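Local coordinates for protein extracellular invertase (Aspergillus kawachii, PDB 5XH8) that probably hydrolyses sucrose as a beta-fructofuranosidase and shows high transfructosylation activity, consistent with the making of fructooligosaccharides such as 1-kestose, at residues A[71-76]-A[417-422]; A[253-258]-A[265-270]; A[341-346]-A[373-378]. All coordinates share one frame; numbering follows the deposited sequence.

Contact 1 (A[71-76]-A[417-422])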
loop_
_atom_site.group_PDB
_atom_site.type_symbol
_atom_site.label_atom_id
_atom_site.label_comp_id
_atom_site.label_asym_id
_atom_site.label_seq_id
_atom_site.Cartn_x
_atom_site.Cartn_y
_atom_site.Cartn_z
ATOM N N ASP A 71 -20.426 22.404 -22.835
ATOM C CA ASP A 71 -21.338 23.384 -22.251
ATOM C C ASP A 71 -22.758 23.187 -22.708
ATOM O O ASP A 71 -23.629 23.956 -22.297
ATOM C CB ASP A 71 -20.867 24.828 -22.491
ATOM C CG ASP A 71 -20.913 25.246 -23.962
ATOM O OD1 ASP A 71 -21.805 24.829 -24.701
ATOM O OD2 ASP A 71 -20.037 26.017 -24.364
ATOM N N ASP A 72 -23.005 22.168 -23.540
ATOM C CA ASP A 72 -24.339 21.952 -24.099
ATOM C C ASP A 72 -24.801 20.491 -24.106
ATOM O O ASP A 72 -25.957 20.193 -24.461
ATOM C CB ASP A 72 -24.387 22.561 -25.524
ATOM C CG ASP A 72 -23.343 21.930 -26.472
ATOM O OD1 ASP A 72 -22.686 20.930 -26.078
ATOM O OD2 ASP A 72 -23.164 22.421 -27.604
ATOM N N LEU A 73 -23.913 19.578 -23.689
ATOM C CA LEU A 73 -24.148 18.133 -23.782
ATOM C C LEU A 73 -24.459 17.666 -25.216
ATOM O O LEU A 73 -25.237 16.737 -25.440
ATOM C CB LEU A 73 -25.194 17.650 -22.767
ATOM C CG LEU A 73 -25.109 16.155 -22.388
ATOM C CD1 LEU A 73 -23.826 15.822 -21.616
ATOM C CD2 LEU A 73 -26.332 15.710 -21.600
ATOM N N ALA A 74 -23.772 18.298 -26.160
ATOM C CA ALA A 74 -23.849 17.934 -27.581
ATOM C C ALA A 74 -22.478 17.948 -28.201
ATOM O O ALA A 74 -22.062 16.956 -28.819
ATOM C CB ALA A 74 -24.769 18.892 -28.319
ATOM N N THR A 75 -21.772 19.060 -28.009
ATOM C CA THR A 75 -20.448 19.265 -28.556
ATOM C C THR A 75 -19.399 19.357 -27.442
ATOM O O THR A 75 -19.710 19.711 -26.297
ATOM C CB THR A 75 -20.396 20.574 -29.352
ATOM O OG1 THR A 75 -20.620 21.675 -28.453
ATOM C CG2 THR A 75 -21.441 20.577 -30.477
ATOM N N TYR A 76 -18.153 19.085 -27.807
ATOM C CA TYR A 76 -17.058 18.935 -26.844
ATOM C C TYR A 76 -15.829 19.727 -27.240
ATOM O O TYR A 76 -15.595 19.978 -28.434
ATOM C CB TYR A 76 -16.699 17.444 -26.688
ATOM C CG TYR A 76 -17.883 16.622 -26.292
ATOM C CD1 TYR A 76 -18.756 16.129 -27.254
ATOM C CD2 TYR A 76 -18.182 16.373 -24.945
ATOM C CE1 TYR A 76 -19.875 15.398 -26.903
ATOM C CE2 TYR A 76 -19.299 15.631 -24.587
ATOM C CZ TYR A 76 -20.146 15.140 -25.572
ATOM O OH TYR A 76 -21.260 14.387 -25.253
ATOM N N SER A 417 -32.595 6.584 -23.254
ATOM C CA SER A 417 -32.779 7.425 -24.424
ATOM C C SER A 417 -31.534 8.284 -24.666
ATOM O O SER A 417 -30.739 8.507 -23.760
ATOM C CB SER A 417 -34.001 8.335 -24.233
ATOM O OG SER A 417 -33.802 9.133 -23.079
ATOM N N ILE A 418 -31.385 8.780 -25.885
ATOM C CA ILE A 418 -30.265 9.638 -26.234
ATOM C C ILE A 418 -30.444 10.935 -25.456
ATOM O O ILE A 418 -31.528 11.470 -25.422
ATOM C CB ILE A 418 -30.271 9.958 -27.746
ATOM C CG1 ILE A 418 -30.130 8.672 -28.572
ATOM C CG2 ILE A 418 -29.163 10.952 -28.090
ATOM C CD1 ILE A 418 -30.479 8.831 -30.033
ATOM N N ALA A 419 -29.402 11.455 -24.838
ATOM C CA ALA A 419 -29.540 12.714 -24.112
ATOM C C ALA A 419 -30.152 13.795 -25.009
ATOM O O ALA A 419 -29.813 13.907 -26.207
ATOM C CB ALA A 419 -28.208 13.172 -23.574
ATOM N N ARG A 420 -31.032 14.602 -24.418
ATOM C CA ARG A 420 -31.959 15.412 -25.217
ATOM C C ARG A 420 -31.267 16.342 -26.194
ATOM O O ARG A 420 -31.664 16.399 -27.371
ATOM C CB ARG A 420 -32.994 16.145 -24.354
ATOM C CG ARG A 420 -32.464 17.263 -23.462
ATOM C CD ARG A 420 -33.466 17.614 -22.363
ATOM N NE ARG A 420 -33.765 16.430 -21.555
ATOM C CZ ARG A 420 -34.697 16.358 -20.600
ATOM N NH1 ARG A 420 -35.424 17.424 -20.269
ATOM N NH2 ARG A 420 -34.885 15.219 -19.966
ATOM N N GLU A 421 -30.210 17.013 -25.734
ATOM C CA GLU A 421 -29.519 18.006 -26.545
ATOM C C GLU A 421 -28.721 17.367 -27.694
ATOM O O GLU A 421 -28.613 17.940 -28.794
ATOM C CB GLU A 421 -28.594 18.856 -25.705
ATOM C CG GLU A 421 -29.266 19.531 -24.518
ATOM C CD GLU A 421 -29.124 18.777 -23.198
ATOM O OE1 GLU A 421 -29.072 17.525 -23.197
ATOM O OE2 GLU A 421 -29.093 19.441 -22.141
ATOM N N THR A 422 -28.164 16.187 -27.426
ATOM C CA THR A 422 -27.491 15.404 -28.449
ATOM C C THR A 422 -28.483 14.893 -29.500
ATOM O O THR A 422 -28.178 14.927 -30.692
ATOM C CB THR A 422 -26.705 14.238 -27.823
ATOM O OG1 THR A 422 -25.600 14.787 -27.113
ATOM C CG2 THR A 422 -26.187 13.276 -28.884
HETATM O O HOH W 1 -22.833 14.535 -27.360
#

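Contact 2 (A[253-258]-A[265-270])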
loop_
_atom_site.group_PDB
_atom_site.type_symbol
_atom_site.label_atom_id
_atom_site.label_comp_id
_atom_site.label_asym_id
_atom_site.label_seq_id
_atom_site.Cartn_x
_atom_site.Cartn_y
_atom_site.Cartn_z
ATOM N N PHE A 253 -26.701 4.913 -8.540
ATOM C CA PHE A 253 -27.466 6.153 -8.718
ATOM C C PHE A 253 -28.937 5.862 -8.447
ATOM O O PHE A 253 -29.336 4.713 -8.207
ATOM C CB PHE A 253 -27.272 6.716 -10.142
ATOM C CG PHE A 253 -27.510 5.703 -11.223
ATOM C CD1 PHE A 253 -26.519 4.781 -11.572
ATOM C CD2 PHE A 253 -28.746 5.636 -11.871
ATOM C CE1 PHE A 253 -26.752 3.824 -12.547
ATOM C CE2 PHE A 253 -28.974 4.691 -12.855
ATOM C CZ PHE A 253 -27.984 3.785 -13.197
ATOM N N SER A 254 -29.735 6.913 -8.438
ATOM C CA SER A 254 -31.120 6.788 -8.075
ATOM C C SER A 254 -31.958 7.700 -8.967
ATOM O O SER A 254 -31.581 8.844 -9.252
ATOM C CB SER A 254 -31.314 7.075 -6.559
ATOM O OG SER A 254 -30.856 8.376 -6.204
ATOM N N LEU A 255 -33.103 7.170 -9.382
ATOM C CA LEU A 255 -33.923 7.759 -10.440
ATOM C C LEU A 255 -35.414 7.920 -10.060
ATOM O O LEU A 255 -35.946 7.163 -9.242
ATOM C CB LEU A 255 -33.869 6.837 -11.677
ATOM C CG LEU A 255 -32.493 6.522 -12.276
ATOM C CD1 LEU A 255 -32.626 5.523 -13.438
ATOM C CD2 LEU A 255 -31.795 7.803 -12.687
ATOM N N ASP A 256 -36.061 8.890 -10.697
ATOM C CA ASP A 256 -37.522 8.907 -10.815
ATOM C C ASP A 256 -37.903 8.917 -12.302
ATOM O O ASP A 256 -37.064 8.611 -13.176
ATOM C CB ASP A 256 -38.114 10.082 -10.013
ATOM C CG ASP A 256 -37.700 11.438 -10.525
ATOM O OD1 ASP A 256 -37.156 11.613 -11.656
ATOM O OD2 ASP A 256 -37.912 12.384 -9.761
ATOM N N GLU A 257 -39.160 9.247 -12.592
ATOM C CA GLU A 257 -39.664 9.295 -13.955
ATOM C C GLU A 257 -39.014 10.371 -14.855
ATOM O O GLU A 257 -39.056 10.251 -16.066
ATOM C CB GLU A 257 -41.200 9.477 -13.931
ATOM C CG GLU A 257 -41.861 9.261 -15.280
ATOM C CD GLU A 257 -43.389 9.206 -15.216
ATOM O OE1 GLU A 257 -43.976 9.626 -14.194
ATOM O OE2 GLU A 257 -43.987 8.716 -16.198
ATOM N N TYR A 258 -38.440 11.411 -14.269
ATOM C CA TYR A 258 -37.880 12.521 -15.028
ATOM C C TYR A 258 -36.353 12.456 -15.229
ATOM O O TYR A 258 -35.825 13.065 -16.165
ATOM C CB TYR A 258 -38.264 13.845 -14.349
ATOM C CG TYR A 258 -39.749 13.888 -14.027
ATOM C CD1 TYR A 258 -40.692 14.150 -15.027
ATOM C CD2 TYR A 258 -40.207 13.603 -12.739
ATOM C CE1 TYR A 258 -42.049 14.150 -14.742
ATOM C CE2 TYR A 258 -41.559 13.600 -12.445
ATOM C CZ TYR A 258 -42.473 13.881 -13.444
ATOM O OH TYR A 258 -43.809 13.883 -13.136
ATOM N N GLN A 265 -35.750 5.595 -6.669
ATOM C CA GLN A 265 -35.368 4.185 -6.787
ATOM C C GLN A 265 -33.903 4.001 -7.165
ATOM O O GLN A 265 -33.429 4.681 -8.053
ATOM C CB GLN A 265 -36.164 3.529 -7.902
ATOM C CG GLN A 265 -37.107 2.461 -7.453
ATOM C CD GLN A 265 -37.950 2.043 -8.615
ATOM O OE1 GLN A 265 -37.654 1.072 -9.309
ATOM N NE2 GLN A 265 -38.941 2.845 -8.903
ATOM N N ILE A 266 -33.261 3.002 -6.569
ATOM C CA ILE A 266 -31.813 2.809 -6.688
ATOM C C ILE A 266 -31.487 1.781 -7.785
ATOM O O ILE A 266 -32.047 0.675 -7.838
ATOM C CB ILE A 266 -31.199 2.420 -5.328
ATOM C CG1 ILE A 266 -31.252 3.621 -4.383
ATOM C CG2 ILE A 266 -29.746 1.955 -5.474
ATOM C CD1 ILE A 266 -31.013 3.277 -2.918
ATOM N N PHE A 267 -30.572 2.171 -8.657
ATOM C CA PHE A 267 -30.110 1.337 -9.772
ATOM C C PHE A 267 -28.583 1.266 -9.748
ATOM O O PHE A 267 -27.924 2.172 -9.221
ATOM C CB PHE A 267 -30.512 1.973 -11.097
ATOM C CG PHE A 267 -31.986 1.898 -11.417
ATOM C CD1 PHE A 267 -32.883 2.825 -10.883
ATOM C CD2 PHE A 267 -32.464 0.950 -12.317
ATOM C CE1 PHE A 267 -34.241 2.782 -11.218
ATOM C CE2 PHE A 267 -33.820 0.899 -12.652
ATOM C CZ PHE A 267 -34.705 1.812 -12.096
ATOM N N THR A 268 -28.035 0.211 -10.342
ATOM C CA THR A 268 -26.599 0.137 -10.618
ATOM C C THR A 268 -26.403 -0.296 -12.070
ATOM O O THR A 268 -27.243 -1.039 -12.608
ATOM C CB THR A 268 -25.872 -0.826 -9.647
ATOM O OG1 THR A 268 -24.460 -0.874 -9.940
ATOM C CG2 THR A 268 -26.466 -2.242 -9.704
ATOM N N THR A 269 -25.345 0.197 -12.711
ATOM C CA THR A 269 -24.849 -0.413 -13.964
ATOM C C THR A 269 -23.509 -1.104 -13.696
ATOM O O THR A 269 -22.700 -0.612 -12.897
ATOM C CB THR A 269 -24.771 0.567 -15.149
ATOM O OG1 THR A 269 -23.844 1.629 -14.885
ATOM C CG2 THR A 269 -26.151 1.178 -15.434
ATOM N N ILE A 270 -23.306 -2.260 -14.332
ATOM C CA ILE A 270 -22.084 -3.046 -14.154
ATOM C C ILE A 270 -21.721 -3.723 -15.433
ATOM O O ILE A 270 -22.597 -4.059 -16.215
ATOM C CB ILE A 270 -22.227 -4.183 -13.121
ATOM C CG1 ILE A 270 -23.565 -4.921 -13.291
ATOM C CG2 ILE A 270 -22.124 -3.624 -11.725
ATOM C CD1 ILE A 270 -23.539 -6.290 -12.676
#

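Contact 3 (A[341-346]-A[373-378])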
loop_
_atom_site.group_PDB
_atom_site.type_symbol
_atom_site.label_atom_id
_atom_site.label_comp_id
_atom_site.label_asym_id
_atom_site.label_seq_id
_atom_site.Cartn_x
_atom_site.Cartn_y
_atom_site.Cartn_z
ATOM N N ARG A 341 -30.299 15.019 -14.070
ATOM C CA ARG A 341 -30.225 13.827 -14.929
ATOM C C ARG A 341 -29.106 12.930 -14.464
ATOM O O ARG A 341 -28.263 13.358 -13.694
ATOM C CB ARG A 341 -29.989 14.249 -16.375
ATOM C CG ARG A 341 -31.216 14.880 -17.014
ATOM C CD ARG A 341 -30.946 15.290 -18.425
ATOM N NE ARG A 341 -30.129 16.493 -18.519
ATOM C CZ ARG A 341 -29.684 17.011 -19.665
ATOM N NH1 ARG A 341 -29.941 16.414 -20.825
ATOM N NH2 ARG A 341 -28.977 18.127 -19.653
ATOM N N PHE A 342 -29.149 11.676 -14.907
ATOM C CA PHE A 342 -28.030 10.770 -14.848
ATOM C C PHE A 342 -27.647 10.408 -16.291
ATOM O O PHE A 342 -28.398 9.713 -16.991
ATOM C CB PHE A 342 -28.354 9.508 -14.056
ATOM C CG PHE A 342 -27.143 8.646 -13.808
ATOM C CD1 PHE A 342 -26.284 8.928 -12.754
ATOM C CD2 PHE A 342 -26.846 7.578 -14.649
ATOM C CE1 PHE A 342 -25.155 8.156 -12.540
ATOM C CE2 PHE A 342 -25.720 6.805 -14.441
ATOM C CZ PHE A 342 -24.868 7.100 -13.397
ATOM N N ILE A 343 -26.483 10.904 -16.725
ATOM C CA ILE A 343 -26.002 10.720 -18.090
ATOM C C ILE A 343 -24.963 9.607 -18.062
ATOM O O ILE A 343 -23.990 9.695 -17.296
ATOM C CB ILE A 343 -25.372 12.020 -18.614
ATOM C CG1 ILE A 343 -26.335 13.219 -18.451
ATOM C CG2 ILE A 343 -24.860 11.843 -20.054
ATOM C CD1 ILE A 343 -27.702 13.049 -19.101
ATOM N N SER A 344 -25.175 8.564 -18.867
ATOM C CA SER A 344 -24.253 7.437 -19.008
ATOM C C SER A 344 -23.651 7.349 -20.427
ATOM O O SER A 344 -24.381 7.421 -21.443
ATOM C CB SER A 344 -24.985 6.131 -18.731
ATOM O OG SER A 344 -24.070 5.063 -18.633
ATOM N N TYR A 345 -22.323 7.217 -20.474
ATOM C CA TYR A 345 -21.572 6.904 -21.685
ATOM C C TYR A 345 -21.121 5.463 -21.623
ATOM O O TYR A 345 -20.324 5.071 -20.759
ATOM C CB TYR A 345 -20.330 7.798 -21.829
ATOM C CG TYR A 345 -20.613 9.250 -22.042
ATOM C CD1 TYR A 345 -20.881 10.093 -20.959
ATOM C CD2 TYR A 345 -20.593 9.806 -23.311
ATOM C CE1 TYR A 345 -21.153 11.438 -21.147
ATOM C CE2 TYR A 345 -20.847 11.145 -23.517
ATOM C CZ TYR A 345 -21.134 11.965 -22.435
ATOM O OH TYR A 345 -21.394 13.297 -22.618
ATOM N N VAL A 346 -21.611 4.674 -22.560
ATOM C CA VAL A 346 -21.166 3.307 -22.768
ATOM C C VAL A 346 -19.932 3.290 -23.682
ATOM O O VAL A 346 -19.858 4.062 -24.620
ATOM C CB VAL A 346 -22.291 2.491 -23.429
ATOM C CG1 VAL A 346 -21.848 1.055 -23.740
ATOM C CG2 VAL A 346 -23.517 2.474 -22.524
ATOM N N PRO A 373 -24.207 10.005 -25.378
ATOM C CA PRO A 373 -24.627 10.120 -23.985
ATOM C C PRO A 373 -26.083 9.719 -23.870
ATOM O O PRO A 373 -26.893 10.113 -24.736
ATOM C CB PRO A 373 -24.458 11.613 -23.681
ATOM C CG PRO A 373 -24.440 12.294 -25.016
ATOM C CD PRO A 373 -23.807 11.300 -25.948
ATOM N N ARG A 374 -26.418 8.953 -22.831
ATOM C CA ARG A 374 -27.782 8.475 -22.630
ATOM C C ARG A 374 -28.343 8.978 -21.285
ATOM O O ARG A 374 -27.658 8.925 -20.249
ATOM C CB ARG A 374 -27.836 6.962 -22.674
ATOM C CG ARG A 374 -27.527 6.401 -24.044
ATOM C CD ARG A 374 -27.354 4.905 -24.096
ATOM N NE ARG A 374 -26.976 4.536 -25.468
ATOM C CZ ARG A 374 -26.642 3.319 -25.884
ATOM N NH1 ARG A 374 -26.610 2.287 -25.058
ATOM N NH2 ARG A 374 -26.333 3.146 -27.157
ATOM N N GLU A 375 -29.573 9.497 -21.341
ATOM C CA GLU A 375 -30.381 9.789 -20.154
ATOM C C GLU A 375 -30.976 8.495 -19.633
ATOM O O GLU A 375 -31.518 7.697 -20.411
ATOM C CB GLU A 375 -31.489 10.822 -20.463
ATOM C CG GLU A 375 -30.951 12.220 -20.614
ATOM C CD GLU A 375 -32.008 13.230 -21.020
ATOM O OE1 GLU A 375 -33.169 12.971 -20.721
ATOM O OE2 GLU A 375 -31.683 14.292 -21.600
ATOM N N LEU A 376 -30.814 8.264 -18.323
ATOM C CA LEU A 376 -31.460 7.146 -17.649
ATOM C C LEU A 376 -32.557 7.677 -16.720
ATOM O O LEU A 376 -32.371 8.713 -16.035
ATOM C CB LEU A 376 -30.452 6.319 -16.864
ATOM C CG LEU A 376 -29.269 5.743 -17.637
ATOM C CD1 LEU A 376 -28.501 4.792 -16.721
ATOM C CD2 LEU A 376 -29.679 5.030 -18.916
ATOM N N ARG A 377 -33.704 6.999 -16.732
ATOM C CA ARG A 377 -34.865 7.394 -15.892
ATOM C C ARG A 377 -35.766 6.193 -15.677
ATOM O O ARG A 377 -35.615 5.173 -16.349
ATOM C CB ARG A 377 -35.649 8.549 -16.534
ATOM C CG ARG A 377 -36.467 8.178 -17.775
ATOM C CD ARG A 377 -37.048 9.405 -18.468
ATOM N NE ARG A 377 -37.926 9.059 -19.593
ATOM C CZ ARG A 377 -39.179 8.579 -19.494
ATOM N NH1 ARG A 377 -39.752 8.317 -18.306
ATOM N NH2 ARG A 377 -39.858 8.306 -20.610
ATOM N N VAL A 378 -36.714 6.317 -14.749
ATOM C CA VAL A 378 -37.691 5.243 -14.551
ATOM C C VAL A 378 -38.732 5.381 -15.661
ATOM O O VAL A 378 -39.265 6.460 -15.850
ATOM C CB VAL A 378 -38.361 5.280 -13.153
ATOM C CG1 VAL A 378 -39.307 4.095 -12.997
ATOM C CG2 VAL A 378 -37.307 5.221 -12.065
HETATM O O HOH W 2 -31.454 11.104 -16.634
#

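Contact 1 (A[71-76]-A[417-422])
L73 and D72 look onto one face of the E421 carboxylate: L73 CB stands above it, 3.9 Å from E421 OE1, and D72 O lies on the same side, over E421 CG at 3.4 Å. The bend at E421 chi2 (96°) turns CD back beside the 71-76 loop. E421 OE1 forms a salt bridge with R341 and E421 OE2 a hydrogen bond with S336, so both oxygens have polar partners, although the apolar L73 CD2 is 3.7 Å from E421 OE1. On the helix side, L73 CD2 is 3.7 Å from A419 CB. The second carboxylate, that of D72, works within its own loop. Backbone A74 N and T75 N approach OD1 from the same face, the former well above the plane and the latter nearer to it on the syn side, while T75 OG1 reaches OD2, also syn. The A74 N bond makes an Asx turn; in this loop L73 O accepts from T422 OG1 at 2.6 Å. A water gives its protons to T422 OG1 and A74 O while lying 2.6 Å from Y76 OH. A polar turn thus meets the first turn of helix 420-426, with A419 as N-cap. In family 32 glycosidases a linker leaves the five-bladed propeller for the C-terminal beta-sandwich, and this helix probably belongs to it.

Contact 2 (A[253-258]-A[265-270])
F253 pairs with F267 through both backbone bonds of a hydrogen-bonded antiparallel bridge, F253 N to F267 O and F267 N to F253 O, the second 2.9 Å long and nearly straight at the hydrogen (174°). F253 CG is held between the backbone N and the carbonyl carbon, and the far end of the ring comes nearer the partner strand. F267 O sits 3.8 Å above one face of the F253 ring, toward the rim, T269 CG2 meets the edge near the plane at 3.9 Å from F253 CZ, and F253 CE2 packs on F267 CB at 3.6 Å. The ring also stacks with F342 of strand 341-348, in another sheet. S254 follows as the non-hydrogen-bonded partner of I266, its side chain on the other face of the sheet, where CB faces I266 CG1 and OG bonds to N261 O. S254 CA makes a CA-H...O contact with Q265 O at 3.1 Å. The two strands, 250-255 and 265-274, form a beta hairpin in one antiparallel sheet of the family 32 propeller, their short segments running at 132°. L255 returns to the phenylalanine side: its N donates to Q265 O at 2.8 Å, whereas the reverse bond from Q265 N to L255 O is bent and weak. The L255 side chain stands across the F267 ring at about a right angle, in a CH-pi contact with CD1 4.1 Å from the centroid and 26° off the normal. Past the strand the chain turns away at D256, whose OD1 receives Y258 N at 2.9 Å from above the carboxylate plane. That bond makes an Asx turn, and OD1 takes G259 N as well while OD2 accepts from N261 ND2.

Contact 3 (A[341-346]-A[373-378])
R341 and E375 pair across two antiparallel strands, 341-348 and 366-385, which are neighbours in a sheet of the family 32 beta-propeller. E375 leaves the strand with CG anti to its carbonyl carbon (chi1 -74°) and then runs extended, side by side with I343. Beyond CB, E375 CG lies 3.7 Å from I343 CD1 and 3.8 Å from R341 CD, so the aliphatic part of the acid rests on hydrocarbon. The carboxyl carbon comes next, E375 CD lying 3.5 Å from R341 CD. At the tip the oxygens part: E375 OE1 turns to R420 in a salt bridge, and E375 OE2 takes R341 NH1 at 2.9 Å. The acceptor lies almost in the guanidinium plane, yet the donor stands 41° above the carboxylate, the two planes being 86° apart. R341 NH1 is shared with a second acid, E421.

On the opposite face of the sheet, the F342 ring offers its edge to L376, with F342 CD2 3.8 Å from L376 CD1. S344 and R374 tie the backbones together with two bonds, S344 N to R374 O and R374 N to S344 O. R374 runs extended from CG to NE toward D313, E552 and S562, and V346 CG2 lies near its NH1. At the far end Y345 meets the proline: P373 CA sits 3.9 Å above one face of the Y345 ring, displaced toward the rim, and P373 CB is 3.6 Å from Y345 CZ.

In the fold
Contact 3 is the hub: its centre lies 11 Å from that of contact 1 and 10 Å from that of contact 2, while contacts 1 and 2 are 20 Å apart and do not touch. Contact 1 joins it where E421 OE1 lies 2.8 Å from R341 NH1, and A419 N probably bonds P373 O at the same distance. On the other side D256 O lies 2.8 Å from V378 N, a probable bond, and F253 CD1 packs 3.4 Å from F342 CZ. The V346 side chain is about 7 Å from the sodium ion held by H287, G315, F316 and S318, whereas the T269 side chain is about 12 Å from it; each is about 13 Å from the bound glycerol.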